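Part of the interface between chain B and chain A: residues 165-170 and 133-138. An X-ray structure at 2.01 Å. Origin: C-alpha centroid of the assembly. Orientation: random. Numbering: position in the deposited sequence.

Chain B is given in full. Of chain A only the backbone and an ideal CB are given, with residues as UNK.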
# COMPACT_ATOMS: atom_id res chain seq x y z
N ARG B 165 -5.97 3.03 -5.68
CA ARG B 165 -5.20 2.04 -6.42
C ARG B 165 -3.76 2.50 -6.57
O ARG B 165 -3.45 3.69 -6.46
CB ARG B 165 -5.81 1.78 -7.80
CG ARG B 165 -7.31 1.57 -7.81
CD ARG B 165 -7.69 0.19 -7.29
NE ARG B 165 -9.14 0.06 -7.19
CZ ARG B 165 -9.77 -0.84 -6.46
NH1 ARG B 165 -9.08 -1.72 -5.74
NH2 ARG B 165 -11.10 -0.87 -6.43
N ILE B 166 -2.88 1.54 -6.83
CA ILE B 166 -1.46 1.81 -7.06
C ILE B 166 -1.25 2.08 -8.54
O ILE B 166 -1.81 1.40 -9.40
CB ILE B 166 -0.59 0.64 -6.58
CG1 ILE B 166 -0.75 0.46 -5.06
CG2 ILE B 166 0.87 0.87 -6.94
CD1 ILE B 166 0.08 -0.65 -4.47
N VAL B 167 -0.42 3.09 -8.84
CA VAL B 167 -0.14 3.43 -10.22
C VAL B 167 0.45 2.23 -10.95
O VAL B 167 1.29 1.50 -10.41
CB VAL B 167 0.81 4.64 -10.28
CG1 VAL B 167 1.24 4.91 -11.71
CG2 VAL B 167 0.15 5.87 -9.66
N GLY B 168 -0.01 2.01 -12.18
CA GLY B 168 0.53 0.97 -13.02
C GLY B 168 -0.19 -0.36 -12.96
O GLY B 168 0.14 -1.25 -13.75
N THR B 169 -1.14 -0.53 -12.04
CA THR B 169 -1.92 -1.75 -12.01
C THR B 169 -3.07 -1.67 -13.01
O THR B 169 -3.57 -0.58 -13.30
CB THR B 169 -2.48 -1.98 -10.61
OG1 THR B 169 -3.22 -0.83 -10.18
CG2 THR B 169 -1.35 -2.26 -9.62
N PRO B 170 -3.50 -2.81 -13.56
CA PRO B 170 -4.58 -2.77 -14.55
C PRO B 170 -5.87 -2.25 -13.92
O PRO B 170 -6.16 -2.52 -12.75
CB PRO B 170 -4.72 -4.23 -15.01
CG PRO B 170 -3.82 -5.05 -14.15
CD PRO B 170 -3.14 -4.17 -13.13
N UNK A 133 4.72 -9.10 -6.77
CA UNK A 133 5.05 -8.00 -7.66
C UNK A 133 3.90 -7.63 -8.59
O UNK A 133 3.84 -6.49 -9.04
CB UNK A 133 6.29 -8.36 -8.49
N UNK A 134 3.00 -8.57 -8.90
CA UNK A 134 1.86 -8.24 -9.74
C UNK A 134 1.03 -7.10 -9.14
O UNK A 134 0.28 -6.44 -9.88
CB UNK A 134 0.98 -9.48 -9.94
N UNK A 135 1.14 -6.86 -7.84
CA UNK A 135 0.45 -5.77 -7.17
C UNK A 135 1.25 -4.47 -7.19
O UNK A 135 0.81 -3.48 -6.60
CB UNK A 135 0.14 -6.16 -5.72
N UNK A 136 2.40 -4.45 -7.87
CA UNK A 136 3.31 -3.31 -7.87
C UNK A 136 3.79 -2.98 -6.45
O UNK A 136 3.90 -1.82 -6.05
CB UNK A 136 2.63 -2.09 -8.49
N UNK A 137 4.08 -4.04 -5.70
CA UNK A 137 4.68 -3.94 -4.37
C UNK A 137 5.93 -4.81 -4.37
O UNK A 137 5.94 -5.90 -4.95
CB UNK A 137 3.70 -4.37 -3.27
N UNK A 138 6.99 -4.33 -3.72
CA UNK A 138 8.21 -5.10 -3.55
C UNK A 138 8.38 -5.42 -2.07
O UNK A 138 7.98 -4.64 -1.20
CB UNK A 138 9.42 -4.34 -4.09

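Position 133 of chain A lies out of reach of the 165-170 stretch: no atom of that stretch comes within 5.5 Å of its ideal CB, so this contact places no demand on the side chain. The deposited residue is His A133, whose NE2 is hydrogen-bonded elsewhere in the structure.

At position 134 the CA-to-CB bond points sideways and again meets nothing. Nothing in this stretch of chain B restricts the side chain, and a long polar one is compatible. The residue is Lys A134, and the end of its chain leads away from chain B.

Position 135 directs its CB away from chain B but turns its carbonyl toward it. O of residue 135 lies 3.6 Å from CD1 of Ile B166 and 3.9 Å from CG2 of Thr B169, so the backbone makes the approach whatever the side chain. Asn, Asp or Ser are common at this third position of a type I turn; the residue is Asn A135, whose ND2 is hydrogen-bonded to a residue just outside the stretch.

Position 136 is the centre of the contact. Its phi/psi of 60/41° is left-handed, a region that favours glycine and, among residues with a side chain, asparagine and aspartate. Residue 136 closes the type I turn itself, its N donating to O of His A133 at 2.8 Å. Its CB points toward chain B, with the ideal CB of residue 136 3.8 Å from CG2 of Ile B166 and 4.3 Å from O of Val B167. That carbonyl, in the type II turn from Ile B166 to Thr B169, offers an acceptor, so a short side chain carrying a donor is well suited; glycine would fit the backbone but could not reach, and aspartate would normally bring acceptors instead. The residue is Asn A136. With chi1 at -85° (m), its ND2 donates to O of Val B167 at 2.8 Å. The amide also passes close to Gly B168, where an ideal CB would stand only 2.7 Å from ND2 of Asn A136; the absence of a side chain there leaves room for it.

At position 137 the strand begins; the CA-to-CB bond points sideways, and the ideal CB of residue 137 is 5.3 Å from CD1 of Ile B166. What chain B offers nearby is a methyl group, so an apolar side chain long enough to approach it, such as leucine, isoleucine or methionine, would be suitable. Ile A137 supplies one: its end comes nearer, and its CG1 packs 3.9 Å from CD1 of Ile B166.

Position 138 continues the strand out of reach of the 165-170 stretch, so this contact makes no demand on it; beta-branched residues favour extended angles, and Val A138 is one.

Chain A, residues 133-138: HKNNIV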
# COMPACT_ATOMS: atom_id res chain seq x y z
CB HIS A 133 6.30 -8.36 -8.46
CG HIS A 133 7.54 -8.44 -7.62
ND1 HIS A 133 8.68 -9.09 -8.03
CD2 HIS A 133 7.82 -7.94 -6.39
CE1 HIS A 133 9.61 -8.99 -7.10
NE2 HIS A 133 9.11 -8.30 -6.09
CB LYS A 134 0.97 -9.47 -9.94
CG LYS A 134 1.56 -10.56 -10.84
CD LYS A 134 0.59 -11.74 -10.93
CE LYS A 134 1.21 -12.95 -11.62
NZ LYS A 134 0.99 -14.21 -10.85
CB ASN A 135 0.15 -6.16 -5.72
CG ASN A 135 -0.64 -7.45 -5.61
OD1 ASN A 135 -1.83 -7.48 -5.90
ND2 ASN A 135 0.02 -8.52 -5.19
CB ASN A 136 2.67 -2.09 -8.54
CG ASN A 136 2.83 -2.11 -10.05
OD1 ASN A 136 3.39 -3.05 -10.61
ND2 ASN A 136 2.35 -1.07 -10.72
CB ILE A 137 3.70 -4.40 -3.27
CG1 ILE A 137 2.46 -3.49 -3.26
CG2 ILE A 137 4.38 -4.41 -1.92
CD1 ILE A 137 1.38 -3.94 -2.29
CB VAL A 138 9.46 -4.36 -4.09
CG1 VAL A 138 9.43 -4.34 -5.62
CG2 VAL A 138 9.54 -2.96 -3.52
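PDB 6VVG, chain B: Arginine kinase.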